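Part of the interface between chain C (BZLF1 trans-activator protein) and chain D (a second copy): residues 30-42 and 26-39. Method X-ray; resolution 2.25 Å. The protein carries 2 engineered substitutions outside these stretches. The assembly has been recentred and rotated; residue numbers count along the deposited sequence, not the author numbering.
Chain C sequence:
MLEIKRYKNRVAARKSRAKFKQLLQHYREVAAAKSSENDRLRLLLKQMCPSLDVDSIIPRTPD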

ATOM      1  N   VAL C  30      -2.291   2.111  -4.266  1.00 25.24           N
ATOM      2  CA  VAL C  30      -3.101   2.350  -3.079  1.00 30.29           C
ATOM      3  C   VAL C  30      -2.316   3.170  -2.050  1.00 32.92           C
ATOM      4  O   VAL C  30      -2.866   4.066  -1.417  1.00 25.69           O
ATOM      5  N   ALA C  31      -1.034   2.855  -1.884  1.00 24.17           N
ATOM      6  CA  ALA C  31      -0.190   3.591  -0.947  1.00 28.13           C
ATOM      7  C   ALA C  31      -0.183   5.066  -1.324  1.00 30.66           C
ATOM      8  O   ALA C  31      -0.267   5.940  -0.458  1.00 24.50           O
ATOM      9  N   ALA C  32      -0.067   5.326  -2.621  1.00 28.56           N
ATOM     10  CA  ALA C  32      -0.034   6.686  -3.133  1.00 28.51           C
ATOM     11  C   ALA C  32      -1.408   7.337  -2.974  1.00 33.11           C
ATOM     12  O   ALA C  32      -1.504   8.456  -2.485  1.00 27.22           O
ATOM     13  N   ALA C  33      -2.464   6.626  -3.367  1.00 25.62           N
ATOM     14  CA  ALA C  33      -3.828   7.147  -3.250  1.00 33.55           C
ATOM     15  C   ALA C  33      -4.188   7.496  -1.808  1.00 32.96           C
ATOM     16  O   ALA C  33      -4.767   8.545  -1.557  1.00 30.12           O
ATOM     17  N   LYS C  34      -3.854   6.613  -0.871  1.00 31.83           N
ATOM     18  CA  LYS C  34      -4.143   6.842   0.547  1.00 23.90           C
ATOM     19  C   LYS C  34      -3.321   8.012   1.071  1.00 34.78           C
ATOM     20  O   LYS C  34      -3.776   8.778   1.923  1.00 28.87           O
ATOM     21  N   SER C  35      -2.101   8.142   0.563  1.00 28.99           N
ATOM     22  CA  SER C  35      -1.222   9.217   0.989  1.00 30.02           C
ATOM     23  C   SER C  35      -1.748  10.566   0.502  1.00 35.57           C
ATOM     24  O   SER C  35      -1.718  11.546   1.238  1.00 42.39           O
ATOM     25  N   SER C  36      -2.227  10.620  -0.736  1.00 35.09           N
ATOM     26  CA  SER C  36      -2.756  11.868  -1.268  1.00 45.88           C
ATOM     27  C   SER C  36      -4.047  12.210  -0.523  1.00 43.27           C
ATOM     28  O   SER C  36      -4.281  13.365  -0.181  1.00 44.98           O
ATOM     29  N   GLU C  37      -4.881  11.207  -0.265  1.00 41.01           N
ATOM     30  CA  GLU C  37      -6.119  11.438   0.475  1.00 41.24           C
ATOM     31  C   GLU C  37      -5.786  11.988   1.863  1.00 34.59           C
ATOM     32  O   GLU C  37      -6.455  12.888   2.352  1.00 34.93           O
ATOM     33  N   ASN C  38      -4.752  11.431   2.491  1.00 35.51           N
ATOM     34  CA  ASN C  38      -4.316  11.872   3.815  1.00 35.39           C
ATOM     35  C   ASN C  38      -4.001  13.366   3.754  1.00 38.78           C
ATOM     36  O   ASN C  38      -4.349  14.117   4.661  1.00 42.43           O
ATOM     37  N   ASP C  39      -3.356  13.792   2.673  1.00 31.56           N
ATOM     38  CA  ASP C  39      -3.007  15.198   2.502  1.00 41.66           C
ATOM     39  C   ASP C  39      -4.248  16.059   2.281  1.00 41.27           C
ATOM     40  O   ASP C  39      -4.289  17.220   2.702  1.00 40.03           O
ATOM     41  N   ARG C  40      -5.257  15.502   1.618  1.00 29.41           N
ATOM     42  CA  ARG C  40      -6.478  16.255   1.371  1.00 32.03           C
ATOM     43  C   ARG C  40      -7.275  16.459   2.651  1.00 32.67           C
ATOM     44  O   ARG C  40      -7.779  17.549   2.913  1.00 36.15           O
ATOM     45  N   LEU C  41      -7.387  15.411   3.454  1.00 26.60           N
ATOM     46  CA  LEU C  41      -8.130  15.503   4.699  1.00 36.64           C
ATOM     47  C   LEU C  41      -7.447  16.447   5.694  1.00 37.51           C
ATOM     48  O   LEU C  41      -8.120  17.147   6.450  1.00 40.26           O
ATOM     49  N   ARG C  42      -6.116  16.467   5.699  1.00 35.13           N
ATOM     50  CA  ARG C  42      -5.381  17.347   6.608  1.00 37.53           C
ATOM     51  C   ARG C  42      -5.596  18.813   6.219  1.00 40.09           C
ATOM     52  O   ARG C  42      -5.625  19.694   7.078  1.00 36.36           O
TER
ATOM     53  N   HIS D  26       6.757  -3.603   1.952  1.00 26.83           N
ATOM     54  CA  HIS D  26       6.886  -2.167   2.226  1.00 27.20           C
ATOM     55  C   HIS D  26       5.638  -1.364   1.832  1.00 40.56           C
ATOM     56  O   HIS D  26       5.075  -0.629   2.651  1.00 38.59           O
ATOM     57  N   TYR D  27       5.204  -1.496   0.577  1.00 35.78           N
ATOM     58  CA  TYR D  27       4.024  -0.767   0.119  1.00 29.61           C
ATOM     59  C   TYR D  27       2.813  -1.148   0.944  1.00 30.56           C
ATOM     60  O   TYR D  27       1.994  -0.298   1.298  1.00 35.18           O
ATOM     61  N   ARG D  28       2.711  -2.429   1.273  1.00 28.81           N
ATOM     62  CA  ARG D  28       1.587  -2.922   2.053  1.00 30.58           C
ATOM     63  C   ARG D  28       1.543  -2.218   3.407  1.00 36.86           C
ATOM     64  O   ARG D  28       0.473  -1.807   3.879  1.00 28.98           O
ATOM     65  N   GLU D  29       2.713  -2.079   4.025  1.00 34.13           N
ATOM     66  CA  GLU D  29       2.820  -1.423   5.322  1.00 41.40           C
ATOM     67  C   GLU D  29       2.489   0.060   5.196  1.00 38.07           C
ATOM     68  O   GLU D  29       1.745   0.606   6.009  1.00 40.87           O
ATOM     69  N   VAL D  30       3.021   0.715   4.171  1.00 39.84           N
ATOM     70  CA  VAL D  30       2.723   2.131   3.966  1.00 29.44           C
ATOM     71  C   VAL D  30       1.215   2.318   3.783  1.00 33.75           C
ATOM     72  O   VAL D  30       0.607   3.192   4.398  1.00 36.12           O
ATOM     73  N   ALA D  31       0.614   1.479   2.945  1.00 30.23           N
ATOM     74  CA  ALA D  31      -0.815   1.560   2.667  1.00 34.03           C
ATOM     75  C   ALA D  31      -1.648   1.383   3.928  1.00 36.60           C
ATOM     76  O   ALA D  31      -2.631   2.096   4.137  1.00 42.21           O
ATOM     77  N   ALA D  32      -1.254   0.428   4.762  1.00 42.07           N
ATOM     78  CA  ALA D  32      -1.960   0.154   6.010  1.00 34.34           C
ATOM     79  C   ALA D  32      -1.762   1.305   6.987  1.00 40.68           C
ATOM     80  O   ALA D  32      -2.697   1.713   7.676  1.00 46.31           O
ATOM     81  N   ALA D  33      -0.539   1.819   7.053  1.00 33.16           N
ATOM     82  CA  ALA D  33      -0.232   2.928   7.947  1.00 43.22           C
ATOM     83  C   ALA D  33      -1.085   4.144   7.573  1.00 42.80           C
ATOM     84  O   ALA D  33      -1.733   4.741   8.432  1.00 43.08           O
ATOM     85  N   LYS D  34      -1.090   4.502   6.292  1.00 43.53           N
ATOM     86  CA  LYS D  34      -1.870   5.651   5.827  1.00 43.88           C
ATOM     87  C   LYS D  34      -3.367   5.490   6.068  1.00 49.39           C
ATOM     88  O   LYS D  34      -4.035   6.434   6.495  1.00 53.51           O
ATOM     89  N   SER D  35      -3.889   4.295   5.799  1.00 43.47           N
ATOM     90  CA  SER D  35      -5.309   4.017   5.993  1.00 47.20           C
ATOM     91  C   SER D  35      -5.768   4.262   7.422  1.00 44.66           C
ATOM     92  O   SER D  35      -6.811   4.872   7.646  1.00 57.85           O
ATOM     93  N   SER D  36      -5.001   3.774   8.389  1.00 48.06           N
ATOM     94  CA  SER D  36      -5.355   3.952   9.791  1.00 50.15           C
ATOM     95  C   SER D  36      -5.301   5.430  10.159  1.00 50.53           C
ATOM     96  O   SER D  36      -6.126   5.925  10.927  1.00 50.62           O
ATOM     97  N   GLU D  37      -4.323   6.132   9.601  1.00 45.23           N
ATOM     98  CA  GLU D  37      -4.166   7.555   9.859  1.00 47.85           C
ATOM     99  C   GLU D  37      -5.366   8.302   9.288  1.00 36.99           C
ATOM    100  O   GLU D  37      -5.918   9.195   9.931  1.00 40.84           O
ATOM    101  N   ASN D  38      -5.771   7.923   8.081  1.00 36.70           N
ATOM    102  CA  ASN D  38      -6.902   8.559   7.417  1.00 45.02           C
ATOM    103  C   ASN D  38      -8.210   8.343   8.159  1.00 47.70           C
ATOM    104  O   ASN D  38      -9.079   9.210   8.159  1.00 47.99           O
ATOM    105  N   ASP D  39      -8.357   7.185   8.792  1.00 51.52           N
ATOM    106  CA  ASP D  39      -9.573   6.905   9.534  1.00 51.71           C
ATOM    107  C   ASP D  39      -9.617   7.784  10.772  1.00 47.23           C
ATOM    108  O   ASP D  39     -10.686   8.219  11.189  1.00 54.95           O
TER

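The two helices run nearly parallel, their axes 26° apart and 8.3 Å at closest approach, with like residues facing each other. C:Val30, chi1 t, rests CG1 3.9 Å from D:Ala31 CB. C:Ala31 meets its own copy where the CA atoms are 4.2 Å apart; a methyl suits so tight a space, and its CB lies 4.4 Å from D:Ala31 CB and 4.0 Å from D:Val30 CG1.

C:Lys34 points toward chain D, as does its counterpart, and their aliphatic stems pack, CB to CB, at 3.7 Å. Both begin m, m; the chain C copy then extends t, t, bringing CE 3.1 Å from D:Ser35 OG, while both amines find partners elsewhere in the structure. C:Ser35 OG lies 3.4 Å from D:Lys34 NZ.

Beyond, the packing turns polar and asymmetric. C:Glu37 (t, t) points toward chain D, and its carboxylate suits a place beside an amide: OE2 accepts from D:Asn38 ND2 (2.6 Å). That Asn (m) is a knob among C:Lys34, C:Glu37, C:Asn38 and C:Leu41. D:Asn38 ND2 also donates to C:Lys34 O (3.2 Å), and D:Asn38 OD1 accepts from C:Asn38 ND2 (3.0 Å). C:Asn38 is t instead, and its ND2 also donates to D:Glu37 OE2 (2.6 Å). C:Leu41 CD1 covers D:Asn38 ND2 at 4.1 Å. Finally, long C:Arg42 reaches back: NE binds C:Asn38 OD1 (2.7 Å), and NH2 forms a very short salt bridge to D:Glu37 OE2 (2.5 Å).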

ATOM      1  CB  VAL C  30      -3.548   1.014  -2.448  1.00 40.47           C
ATOM      2  CG1 VAL C  30      -4.030   1.228  -1.023  1.00 42.18           C
ATOM      3  CG2 VAL C  30      -4.657   0.403  -3.292  1.00 44.80           C
ATOM      4  CB  ALA C  31       1.226   3.062  -0.977  1.00 21.70           C
ATOM      5  CB  ALA C  32       0.398   6.687  -4.608  1.00 29.74           C
ATOM      6  CB  ALA C  33      -4.836   6.138  -3.805  1.00 25.91           C
ATOM      7  CB  LYS C  34      -3.801   5.601   1.379  1.00 34.32           C
ATOM      8  CG  LYS C  34      -4.664   4.381   1.111  1.00 43.66           C
ATOM      9  CD  LYS C  34      -6.101   4.590   1.559  1.00 56.50           C
ATOM     10  CE  LYS C  34      -6.881   3.280   1.498  1.00 64.00           C
ATOM     11  NZ  LYS C  34      -8.267   3.412   2.025  1.00 67.24           N
ATOM     12  CB  SER C  35       0.191   8.981   0.455  1.00 30.67           C
ATOM     13  OG  SER C  35       1.102   9.895   1.031  1.00 54.61           O
ATOM     14  CB  SER C  36      -3.017  11.745  -2.770  1.00 47.72           C
ATOM     15  OG  SER C  36      -3.946  10.715  -3.031  1.00 74.28           O
ATOM     16  CB  GLU C  37      -6.920  10.145   0.634  1.00 38.30           C
ATOM     17  CG  GLU C  37      -8.114  10.279   1.583  1.00 54.61           C
ATOM     18  CD  GLU C  37      -8.839   8.962   1.827  1.00 72.04           C
ATOM     19  OE1 GLU C  37      -9.341   8.368   0.850  1.00 79.79           O
ATOM     20  OE2 GLU C  37      -8.908   8.523   2.999  1.00 70.19           O
ATOM     21  CB  ASN C  38      -3.075  11.077   4.255  1.00 29.79           C
ATOM     22  CG  ASN C  38      -2.519  11.526   5.611  1.00 41.01           C
ATOM     23  OD1 ASN C  38      -1.861  12.560   5.717  1.00 51.65           O
ATOM     24  ND2 ASN C  38      -2.786  10.739   6.652  1.00 42.18           N
ATOM     25  CB  ASP C  39      -2.046  15.365   1.322  1.00 46.43           C
ATOM     26  CG  ASP C  39      -0.688  14.738   1.582  1.00 63.54           C
ATOM     27  OD1 ASP C  39       0.098  14.600   0.620  1.00 64.23           O
ATOM     28  OD2 ASP C  39      -0.405  14.389   2.752  1.00 60.13           O
ATOM     29  CB  ARG C  40      -7.351  15.550   0.332  1.00 49.37           C
ATOM     30  CG  ARG C  40      -6.752  15.508  -1.063  1.00 58.12           C
ATOM     31  CD  ARG C  40      -7.825  15.186  -2.090  1.00 67.37           C
ATOM     32  NE  ARG C  40      -8.902  16.172  -2.046  1.00 76.45           N
ATOM     33  CZ  ARG C  40      -9.955  16.178  -2.857  1.00 76.27           C
ATOM     34  NH1 ARG C  40     -10.086  15.246  -3.792  1.00 80.81           N
ATOM     35  NH2 ARG C  40     -10.879  17.119  -2.732  1.00 82.18           N
ATOM     36  CB  LEU C  41      -8.307  14.109   5.311  1.00 27.46           C
ATOM     37  CG  LEU C  41      -9.300  13.172   4.613  1.00 43.28           C
ATOM     38  CD1 LEU C  41      -8.862  11.720   4.781  1.00 37.44           C
ATOM     39  CD2 LEU C  41     -10.699  13.389   5.187  1.00 25.62           C
ATOM     40  CB  ARG C  42      -3.877  17.032   6.587  1.00 27.84           C
ATOM     41  CG  ARG C  42      -3.475  15.754   7.335  1.00 46.72           C
ATOM     42  CD  ARG C  42      -1.979  15.473   7.189  1.00 31.59           C
ATOM     43  NE  ARG C  42      -1.560  14.240   7.851  1.00 29.07           N
ATOM     44  CZ  ARG C  42      -1.423  14.101   9.165  1.00 43.58           C
ATOM     45  NH1 ARG C  42      -1.668  15.122   9.974  1.00 50.38           N
ATOM     46  NH2 ARG C  42      -1.035  12.941   9.672  1.00 43.28           N
TER
ATOM     47  CB  HIS D  26       8.108  -1.615   1.490  1.00 26.14           C
ATOM     48  CG  HIS D  26       8.257  -0.129   1.589  1.00 50.96           C
ATOM     49  ND1 HIS D  26       8.538   0.514   2.774  1.00 54.70           N
ATOM     50  CD2 HIS D  26       8.174   0.840   0.645  1.00 50.01           C
ATOM     51  CE1 HIS D  26       8.622   1.814   2.560  1.00 52.31           C
ATOM     52  NE2 HIS D  26       8.406   2.039   1.275  1.00 56.26           N
ATOM     53  CB  TYR D  27       3.749  -1.055  -1.361  1.00 40.53           C
ATOM     54  CG  TYR D  27       4.764  -0.446  -2.298  1.00 37.99           C
ATOM     55  CD1 TYR D  27       5.226  -1.154  -3.405  1.00 45.86           C
ATOM     56  CD2 TYR D  27       5.283   0.828  -2.068  1.00 37.18           C
ATOM     57  CE1 TYR D  27       6.188  -0.616  -4.256  1.00 51.93           C
ATOM     58  CE2 TYR D  27       6.244   1.378  -2.914  1.00 49.59           C
ATOM     59  CZ  TYR D  27       6.693   0.646  -4.006  1.00 54.02           C
ATOM     60  OH  TYR D  27       7.660   1.163  -4.841  1.00 63.35           O
ATOM     61  CB  ARG D  28       1.719  -4.432   2.242  1.00 39.50           C
ATOM     62  CG  ARG D  28       0.431  -5.208   2.059  1.00 56.94           C
ATOM     63  CD  ARG D  28       0.687  -6.713   2.112  1.00 59.87           C
ATOM     64  NE  ARG D  28      -0.527  -7.481   1.855  1.00 76.67           N
ATOM     65  CZ  ARG D  28      -0.601  -8.807   1.892  1.00 87.20           C
ATOM     66  NH1 ARG D  28       0.476  -9.528   2.175  1.00 91.63           N
ATOM     67  NH2 ARG D  28      -1.755  -9.415   1.651  1.00 91.54           N
ATOM     68  CB  GLU D  29       4.225  -1.649   5.905  1.00 46.81           C
ATOM     69  CG  GLU D  29       4.434  -3.106   6.362  1.00 53.68           C
ATOM     70  CD  GLU D  29       5.886  -3.478   6.669  1.00 59.89           C
ATOM     71  OE1 GLU D  29       6.107  -4.578   7.220  1.00 55.11           O
ATOM     72  OE2 GLU D  29       6.805  -2.692   6.357  1.00 57.90           O
ATOM     73  CB  VAL D  30       3.440   2.679   2.722  1.00 35.42           C
ATOM     74  CG1 VAL D  30       2.976   4.091   2.430  1.00 40.11           C
ATOM     75  CG2 VAL D  30       4.945   2.645   2.939  1.00 43.58           C
ATOM     76  CB  ALA D  31      -1.209   0.499   1.614  1.00 32.69           C
ATOM     77  CB  ALA D  32      -1.451  -1.145   6.626  1.00 47.48           C
ATOM     78  CB  ALA D  33       1.258   3.279   7.866  1.00 32.75           C
ATOM     79  CB  LYS D  34      -1.615   5.901   4.338  1.00 39.18           C
ATOM     80  CG  LYS D  34      -0.171   6.229   4.030  1.00 47.29           C
ATOM     81  CD  LYS D  34       0.315   7.378   4.901  1.00 50.09           C
ATOM     82  CE  LYS D  34       1.782   7.688   4.644  1.00 71.84           C
ATOM     83  NZ  LYS D  34       1.966   9.100   4.173  1.00 72.07           N
ATOM     84  CB  SER D  35      -5.634   2.572   5.605  1.00 44.78           C
ATOM     85  OG  SER D  35      -5.574   2.393   4.203  1.00 49.82           O
ATOM     86  CB  SER D  36      -4.400   3.158  10.683  1.00 50.76           C
ATOM     87  OG  SER D  36      -3.063   3.587  10.505  1.00 68.35           O
ATOM     88  CB  GLU D  37      -2.876   8.055   9.205  1.00 55.87           C
ATOM     89  CG  GLU D  37      -2.435   9.443   9.628  1.00 65.02           C
ATOM     90  CD  GLU D  37      -1.049   9.781   9.107  1.00 76.58           C
ATOM     91  OE1 GLU D  37      -0.107   9.005   9.379  1.00 76.98           O
ATOM     92  OE2 GLU D  37      -0.899  10.816   8.426  1.00 79.50           O
ATOM     93  CB  ASN D  38      -7.028   8.043   5.985  1.00 37.74           C
ATOM     94  CG  ASN D  38      -6.092   8.755   5.029  1.00 50.97           C
ATOM     95  OD1 ASN D  38      -5.101   9.365   5.443  1.00 42.66           O
ATOM     96  ND2 ASN D  38      -6.397   8.676   3.739  1.00 50.68           N
ATOM     97  CB  ASP D  39      -9.630   5.431   9.919  1.00 58.49           C
ATOM     98  CG  ASP D  39      -9.720   4.524   8.714  1.00 69.07           C
ATOM     99  OD1 ASP D  39      -9.710   3.290   8.894  1.00 72.85           O
ATOM    100  OD2 ASP D  39      -9.805   5.049   7.583  1.00 75.42           O
TER